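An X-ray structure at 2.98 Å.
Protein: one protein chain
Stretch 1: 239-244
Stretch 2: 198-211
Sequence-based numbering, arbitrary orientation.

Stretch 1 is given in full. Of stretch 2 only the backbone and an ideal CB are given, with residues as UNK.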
ATOM      1  N   SER A 239       1.142   6.839  16.296  1.00155.56           N
ATOM      2  CA  SER A 239       0.910   7.013  17.723  1.00157.55           C
ATOM      3  C   SER A 239      -0.539   6.825  18.137  1.00150.02           C
ATOM      4  O   SER A 239      -0.809   6.723  19.339  1.00145.08           O
ATOM      5  CB  SER A 239       1.367   8.408  18.173  1.00145.42           C
ATOM      6  OG  SER A 239       0.578   9.412  17.559  1.00161.78           O
ATOM      7  N   SER A 240      -1.475   6.817  17.192  1.00131.86           N
ATOM      8  CA  SER A 240      -2.899   6.680  17.462  1.00129.04           C
ATOM      9  C   SER A 240      -3.447   5.649  16.485  1.00122.64           C
ATOM     10  O   SER A 240      -2.694   5.006  15.750  1.00121.54           O
ATOM     11  CB  SER A 240      -3.611   8.034  17.342  1.00135.12           C
ATOM     12  OG  SER A 240      -3.365   8.622  16.077  1.00121.60           O
ATOM     13  N   PHE A 241      -4.767   5.492  16.467  1.00112.71           N
ATOM     14  CA  PHE A 241      -5.424   4.503  15.626  1.00116.09           C
ATOM     15  C   PHE A 241      -6.288   5.182  14.572  1.00112.00           C
ATOM     16  O   PHE A 241      -7.017   6.133  14.869  1.00106.02           O
ATOM     17  CB  PHE A 241      -6.287   3.553  16.462  1.00111.30           C
ATOM     18  CG  PHE A 241      -5.508   2.472  17.156  1.00123.57           C
ATOM     19  CD1 PHE A 241      -4.925   1.449  16.429  1.00 97.08           C
ATOM     20  CD2 PHE A 241      -5.374   2.470  18.535  1.00128.65           C
ATOM     21  CE1 PHE A 241      -4.214   0.448  17.062  1.00104.75           C
ATOM     22  CE2 PHE A 241      -4.665   1.471  19.175  1.00 98.31           C
ATOM     23  CZ  PHE A 241      -4.084   0.459  18.437  1.00121.33           C
ATOM     24  N   ARG A 242      -6.193   4.694  13.340  1.00101.14           N
ATOM     25  CA  ARG A 242      -7.096   5.083  12.268  1.00109.35           C
ATOM     26  C   ARG A 242      -8.172   4.017  12.119  1.00113.15           C
ATOM     27  O   ARG A 242      -7.880   2.817  12.154  1.00112.33           O
ATOM     28  CB  ARG A 242      -6.343   5.258  10.948  1.00100.54           C
ATOM     29  CG  ARG A 242      -7.235   5.563   9.758  1.00109.38           C
ATOM     30  CD  ARG A 242      -6.511   5.293   8.451  1.00102.53           C
ATOM     31  NE  ARG A 242      -5.355   6.165   8.273  1.00114.45           N
ATOM     32  CZ  ARG A 242      -4.456   6.019   7.304  1.00105.68           C
ATOM     33  NH1 ARG A 242      -4.579   5.031   6.429  1.00101.32           N
ATOM     34  NH2 ARG A 242      -3.433   6.859   7.213  1.00103.63           N
ATOM     35  N   VAL A 243      -9.416   4.455  11.956  1.00111.42           N
ATOM     36  CA  VAL A 243     -10.558   3.553  11.871  1.00108.20           C
ATOM     37  C   VAL A 243     -10.963   3.430  10.410  1.00108.39           C
ATOM     38  O   VAL A 243     -11.318   4.425   9.767  1.00117.59           O
ATOM     39  CB  VAL A 243     -11.732   4.045  12.730  1.00114.63           C
ATOM     40  CG1 VAL A 243     -12.849   3.014  12.733  1.00113.50           C
ATOM     41  CG2 VAL A 243     -11.264   4.340  14.146  1.00122.74           C
ATOM     42  N   ILE A 244     -10.907   2.209   9.886  1.00 99.16           N
ATOM     43  CA  ILE A 244     -11.307   1.927   8.517  1.00100.38           C
ATOM     44  C   ILE A 244     -12.360   0.828   8.539  1.00110.44           C
ATOM     45  O   ILE A 244     -12.555   0.134   9.540  1.00 98.69           O
ATOM     46  CB  ILE A 244     -10.111   1.524   7.628  1.00 98.63           C
ATOM     47  CG1 ILE A 244      -9.425   0.271   8.179  1.00 98.49           C
ATOM     48  CG2 ILE A 244      -9.123   2.675   7.512  1.00100.41           C
ATOM     49  CD1 ILE A 244      -9.755  -0.997   7.415  1.00 96.23           C
ATOM     50  N   UNK A 198      -3.349  -7.736  24.764  1.00118.66           N
ATOM     51  CA  UNK A 198      -3.269  -6.278  24.802  1.00107.60           C
ATOM     52  C   UNK A 198      -4.162  -5.644  23.741  1.00123.72           C
ATOM     53  O   UNK A 198      -4.760  -4.589  23.978  1.00127.12           O
ATOM     54  CB  UNK A 198      -1.822  -5.821  24.608  1.00107.60           C
ATOM     55  N   UNK A 199      -4.256  -6.270  22.564  1.00120.43           N
ATOM     56  CA  UNK A 199      -5.012  -5.679  21.461  1.00 97.59           C
ATOM     57  C   UNK A 199      -6.491  -5.544  21.798  1.00112.52           C
ATOM     58  O   UNK A 199      -7.112  -4.524  21.479  1.00113.29           O
ATOM     59  CB  UNK A 199      -4.844  -6.521  20.194  1.00 97.59           C
ATOM     60  N   UNK A 200      -7.076  -6.566  22.430  1.00110.29           N
ATOM     61  CA  UNK A 200      -8.496  -6.511  22.770  1.00101.09           C
ATOM     62  C   UNK A 200      -8.805  -5.335  23.690  1.00109.53           C
ATOM     63  O   UNK A 200      -9.877  -4.725  23.587  1.00100.10           O
ATOM     64  CB  UNK A 200      -8.933  -7.820  23.431  1.00101.09           C
ATOM     65  N   UNK A 201      -7.883  -5.003  24.597  1.00113.10           N
ATOM     66  CA  UNK A 201      -8.069  -3.828  25.445  1.00123.20           C
ATOM     67  C   UNK A 201      -7.977  -2.541  24.634  1.00114.58           C
ATOM     68  O   UNK A 201      -8.796  -1.629  24.802  1.00120.87           O
ATOM     69  CB  UNK A 201      -7.032  -3.814  26.569  1.00123.20           C
ATOM     70  N   UNK A 202      -6.980  -2.447  23.751  1.00118.30           N
ATOM     71  CA  UNK A 202      -6.847  -1.268  22.897  1.00 99.81           C
ATOM     72  C   UNK A 202      -8.036  -1.126  21.957  1.00107.77           C
ATOM     73  O   UNK A 202      -8.563  -0.021  21.771  1.00107.31           O
ATOM     74  CB  UNK A 202      -5.549  -1.340  22.090  1.00 99.81           C
ATOM     75  N   UNK A 203      -8.464  -2.231  21.343  1.00 99.80           N
ATOM     76  CA  UNK A 203      -9.601  -2.193  20.428  1.00 98.22           C
ATOM     77  C   UNK A 203     -10.867  -1.732  21.139  1.00113.79           C
ATOM     78  O   UNK A 203     -11.548  -0.807  20.681  1.00117.26           O
ATOM     79  CB  UNK A 203      -9.824  -3.570  19.800  1.00 98.22           C
ATOM     80  N   UNK A 204     -11.197  -2.367  22.268  1.00129.14           N
ATOM     81  CA  UNK A 204     -12.403  -2.001  23.006  1.00137.47           C
ATOM     82  C   UNK A 204     -12.366  -0.543  23.445  1.00136.22           C
ATOM     83  O   UNK A 204     -13.370   0.171  23.336  1.00142.41           O
ATOM     84  CB  UNK A 204     -12.575  -2.909  24.225  1.00137.47           C
ATOM     85  N   UNK A 205     -11.216  -0.083  23.942  1.00125.94           N
ATOM     86  CA  UNK A 205     -11.096   1.299  24.399  1.00122.66           C
ATOM     87  C   UNK A 205     -11.294   2.284  23.253  1.00108.43           C
ATOM     88  O   UNK A 205     -12.100   3.217  23.351  1.00119.03           O
ATOM     89  CB  UNK A 205      -9.731   1.525  25.052  1.00122.66           C
ATOM     90  N   UNK A 206     -10.554   2.100  22.158  1.00104.30           N
ATOM     91  CA  UNK A 206     -10.573   3.080  21.076  1.00118.26           C
ATOM     92  C   UNK A 206     -11.924   3.112  20.369  1.00124.09           C
ATOM     93  O   UNK A 206     -12.475   4.189  20.113  1.00117.33           O
ATOM     94  CB  UNK A 206      -9.464   2.774  20.067  1.00118.26           C
ATOM     95  N   UNK A 207     -12.470   1.939  20.038  1.00123.80           N
ATOM     96  CA  UNK A 207     -13.715   1.883  19.276  1.00115.92           C
ATOM     97  C   UNK A 207     -14.874   2.461  20.083  1.00122.34           C
ATOM     98  O   UNK A 207     -15.723   3.180  19.543  1.00127.12           O
ATOM     99  CB  UNK A 207     -14.025   0.442  18.865  1.00115.92           C
ATOM    100  N   UNK A 208     -14.930   2.161  21.384  1.00108.80           N
ATOM    101  CA  UNK A 208     -16.020   2.676  22.209  1.00134.20           C
ATOM    102  C   UNK A 208     -15.973   4.196  22.300  1.00124.07           C
ATOM    103  O   UNK A 208     -17.016   4.860  22.295  1.00112.47           O
ATOM    104  CB  UNK A 208     -15.961   2.065  23.611  1.00134.20           C
ATOM    105  N   UNK A 209     -14.767   4.766  22.379  1.00114.83           N
ATOM    106  CA  UNK A 209     -14.634   6.219  22.366  1.00111.71           C
ATOM    107  C   UNK A 209     -14.972   6.785  20.993  1.00115.91           C
ATOM    108  O   UNK A 209     -15.627   7.828  20.884  1.00116.61           O
ATOM    109  CB  UNK A 209     -13.217   6.630  22.771  1.00111.71           C
ATOM    110  N   UNK A 210     -14.526   6.106  19.933  1.00121.90           N
ATOM    111  CA  UNK A 210     -14.823   6.543  18.573  1.00108.81           C
ATOM    112  C   UNK A 210     -16.320   6.501  18.289  1.00112.03           C
ATOM    113  O   UNK A 210     -16.869   7.422  17.674  1.00123.27           O
ATOM    114  CB  UNK A 210     -14.074   5.673  17.562  1.00108.81           C
ATOM    115  N   UNK A 211     -16.997   5.436  18.729  1.00109.77           N
ATOM    116  CA  UNK A 211     -18.422   5.284  18.442  1.00110.95           C
ATOM    117  C   UNK A 211     -19.258   6.385  19.082  1.00113.34           C
ATOM    118  O   UNK A 211     -20.350   6.695  18.592  1.00114.55           O
ATOM    119  CB  UNK A 211     -18.912   3.918  18.926  1.00110.95           C
TER

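The backbone of stretch 2 runs as a helix, and the strand of stretch 1 crosses it at 68°, the axes 10.2 Å apart at their closest. F241 and V243 direct their CA-to-CB bonds toward the helix, whereas R242 and I244 point away, so the helix meets an uncharged, apolar surface.

Position 198 is out of reach, and almost any helix-compatible residue would do; it is L198. At 199 the CA-to-CB bond points sideways and the ideal CB is free of contacts, so a short side chain would not reach the F241 ring, while a long apolar or aromatic one could approach it near CE1. The residue is W199, and its CZ3 lies 3.5 Å from F241 CE1; the ring planes stand at 82° in an oblique pairing.

Positions 200 and 201 are out of reach, so polar, charged or apolar residues suit; they are K200 and E201.

Position 202 points toward stretch 1, its ideal CB 4.1 Å from F241 CE2. An apolar residue such as alanine, valine, leucine or methionine would suit this aromatic neighbour. It is L202, whose CB lies 4.2 Å from F241 CE2.

Position 203 points sideways, and 204 and 205 are out of reach; polar or apolar residues suit, and Y203, E204 and S205 make no contact.

At 206 the register is tightest, its CA 7.6 Å from that of F241. The ideal CB points toward the strand, 4.4 Å from F241 CD2, with S240 beyond it. A large, flat side chain could cover both, although leucine or methionine would also fit. W206 lays a ring face against F241: F241 N is 3.4 Å from W206 CZ2, and F241 CB sits 3.5 Å from the centroid of the W206 five-membered ring in a CH-pi contact. The F241 ring also turns its edge to this face. At the benzo end W206 CH2 lies 3.5 Å from S240 CB; at the pyrrole end W206 NE1 is 4.1 Å from V243 CG2, at the ring edge.

Position 207 points sideways and is undemanding; V207 makes no contact. Positions 208 and 209 are out of reach; small, polar or charged residues all fit, and they are S208 and K209.

Position 210 faces V243, its ideal CB 4.6 Å from V243 CG2, favouring an apolar or aromatic residue. Y210 presents a ring face, with V243 CG2 3.8 Å from the ring centroid. Position 211, beyond reach and open to most side chains, is A211.

Stretch 2 198-211: LWKELYESWVSKYA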
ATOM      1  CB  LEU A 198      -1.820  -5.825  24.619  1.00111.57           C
ATOM      2  CG  LEU A 198      -0.870  -6.045  25.795  1.00111.59           C
ATOM      3  CD1 LEU A 198       0.530  -5.557  25.451  1.00112.62           C
ATOM      4  CD2 LEU A 198      -1.393  -5.342  27.034  1.00131.34           C
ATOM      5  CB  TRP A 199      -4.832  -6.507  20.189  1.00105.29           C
ATOM      6  CG  TRP A 199      -5.737  -6.074  19.070  1.00126.29           C
ATOM      7  CD1 TRP A 199      -6.924  -6.643  18.708  1.00117.61           C
ATOM      8  CD2 TRP A 199      -5.535  -4.969  18.180  1.00 99.24           C
ATOM      9  NE1 TRP A 199      -7.469  -5.966  17.645  1.00 92.02           N
ATOM     10  CE2 TRP A 199      -6.636  -4.934  17.301  1.00100.58           C
ATOM     11  CE3 TRP A 199      -4.528  -4.009  18.038  1.00102.75           C
ATOM     12  CZ2 TRP A 199      -6.759  -3.976  16.296  1.00124.52           C
ATOM     13  CZ3 TRP A 199      -4.651  -3.059  17.038  1.00105.70           C
ATOM     14  CH2 TRP A 199      -5.758  -3.050  16.180  1.00120.97           C
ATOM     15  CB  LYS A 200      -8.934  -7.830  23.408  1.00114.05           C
ATOM     16  CG  LYS A 200      -8.976  -8.999  22.434  1.00124.92           C
ATOM     17  CD  LYS A 200      -9.371 -10.288  23.138  1.00146.47           C
ATOM     18  CE  LYS A 200      -9.528 -11.432  22.149  1.00126.65           C
ATOM     19  NZ  LYS A 200      -8.290 -11.658  21.353  1.00121.45           N
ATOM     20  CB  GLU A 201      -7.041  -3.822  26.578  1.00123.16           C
ATOM     21  CG  GLU A 201      -7.378  -4.742  27.742  1.00117.08           C
ATOM     22  CD  GLU A 201      -6.390  -4.622  28.889  1.00117.41           C
ATOM     23  OE1 GLU A 201      -5.198  -4.937  28.687  1.00111.36           O
ATOM     24  OE2 GLU A 201      -6.806  -4.205  29.990  1.00125.20           O
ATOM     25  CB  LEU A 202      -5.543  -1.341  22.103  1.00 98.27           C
ATOM     26  CG  LEU A 202      -4.249  -1.179  22.899  1.00 98.87           C
ATOM     27  CD1 LEU A 202      -3.051  -1.513  22.032  1.00105.84           C
ATOM     28  CD2 LEU A 202      -4.139   0.234  23.445  1.00100.99           C
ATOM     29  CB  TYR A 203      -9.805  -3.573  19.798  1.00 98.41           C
ATOM     30  CG  TYR A 203     -10.885  -3.633  18.737  1.00102.33           C
ATOM     31  CD1 TYR A 203     -10.590  -3.372  17.405  1.00105.69           C
ATOM     32  CD2 TYR A 203     -12.193  -3.962  19.067  1.00108.68           C
ATOM     33  CE1 TYR A 203     -11.569  -3.432  16.432  1.00100.76           C
ATOM     34  CE2 TYR A 203     -13.181  -4.023  18.100  1.00117.56           C
ATOM     35  CZ  TYR A 203     -12.863  -3.758  16.786  1.00106.73           C
ATOM     36  OH  TYR A 203     -13.842  -3.819  15.822  1.00130.80           O
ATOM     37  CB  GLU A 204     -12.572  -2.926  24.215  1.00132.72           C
ATOM     38  CG  GLU A 204     -13.662  -2.507  25.196  1.00149.89           C
ATOM     39  CD  GLU A 204     -15.066  -2.759  24.676  1.00168.38           C
ATOM     40  OE1 GLU A 204     -16.022  -2.210  25.265  1.00158.07           O
ATOM     41  OE2 GLU A 204     -15.218  -3.506  23.686  1.00169.15           O
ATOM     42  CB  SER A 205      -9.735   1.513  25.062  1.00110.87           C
ATOM     43  OG  SER A 205      -9.528   2.876  25.392  1.00114.66           O
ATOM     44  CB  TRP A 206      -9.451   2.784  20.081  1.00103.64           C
ATOM     45  CG  TRP A 206      -9.118   3.952  19.207  1.00122.08           C
ATOM     46  CD1 TRP A 206      -9.719   4.295  18.031  1.00121.77           C
ATOM     47  CD2 TRP A 206      -8.109   4.942  19.444  1.00119.61           C
ATOM     48  NE1 TRP A 206      -9.145   5.434  17.520  1.00105.81           N
ATOM     49  CE2 TRP A 206      -8.153   5.850  18.369  1.00114.55           C
ATOM     50  CE3 TRP A 206      -7.171   5.145  20.461  1.00108.75           C
ATOM     51  CZ2 TRP A 206      -7.296   6.945  18.281  1.00113.62           C
ATOM     52  CZ3 TRP A 206      -6.321   6.233  20.373  1.00122.69           C
ATOM     53  CH2 TRP A 206      -6.390   7.119  19.291  1.00126.90           C
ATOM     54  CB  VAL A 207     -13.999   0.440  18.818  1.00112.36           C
ATOM     55  CG1 VAL A 207     -15.351   0.355  18.125  1.00103.52           C
ATOM     56  CG2 VAL A 207     -12.898  -0.046  17.889  1.00100.63           C
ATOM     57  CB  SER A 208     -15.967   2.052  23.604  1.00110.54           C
ATOM     58  OG  SER A 208     -14.776   2.411  24.281  1.00129.67           O
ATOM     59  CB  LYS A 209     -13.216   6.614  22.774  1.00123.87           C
ATOM     60  CG  LYS A 209     -13.044   8.077  23.146  1.00113.64           C
ATOM     61  CD  LYS A 209     -11.574   8.430  23.330  1.00128.57           C
ATOM     62  CE  LYS A 209     -10.839   7.387  24.165  1.00112.83           C
ATOM     63  NZ  LYS A 209     -11.431   7.213  25.519  1.00136.51           N
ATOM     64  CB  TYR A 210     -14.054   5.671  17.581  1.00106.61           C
ATOM     65  CG  TYR A 210     -14.279   6.003  16.124  1.00120.63           C
ATOM     66  CD1 TYR A 210     -13.588   7.040  15.514  1.00121.65           C
ATOM     67  CD2 TYR A 210     -15.167   5.264  15.353  1.00109.46           C
ATOM     68  CE1 TYR A 210     -13.784   7.341  14.180  1.00121.24           C
ATOM     69  CE2 TYR A 210     -15.370   5.557  14.021  1.00113.70           C
ATOM     70  CZ  TYR A 210     -14.676   6.596  13.439  1.00122.58           C
ATOM     71  OH  TYR A 210     -14.874   6.891  12.110  1.00120.46           O
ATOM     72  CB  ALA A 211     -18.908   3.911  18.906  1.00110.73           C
TER
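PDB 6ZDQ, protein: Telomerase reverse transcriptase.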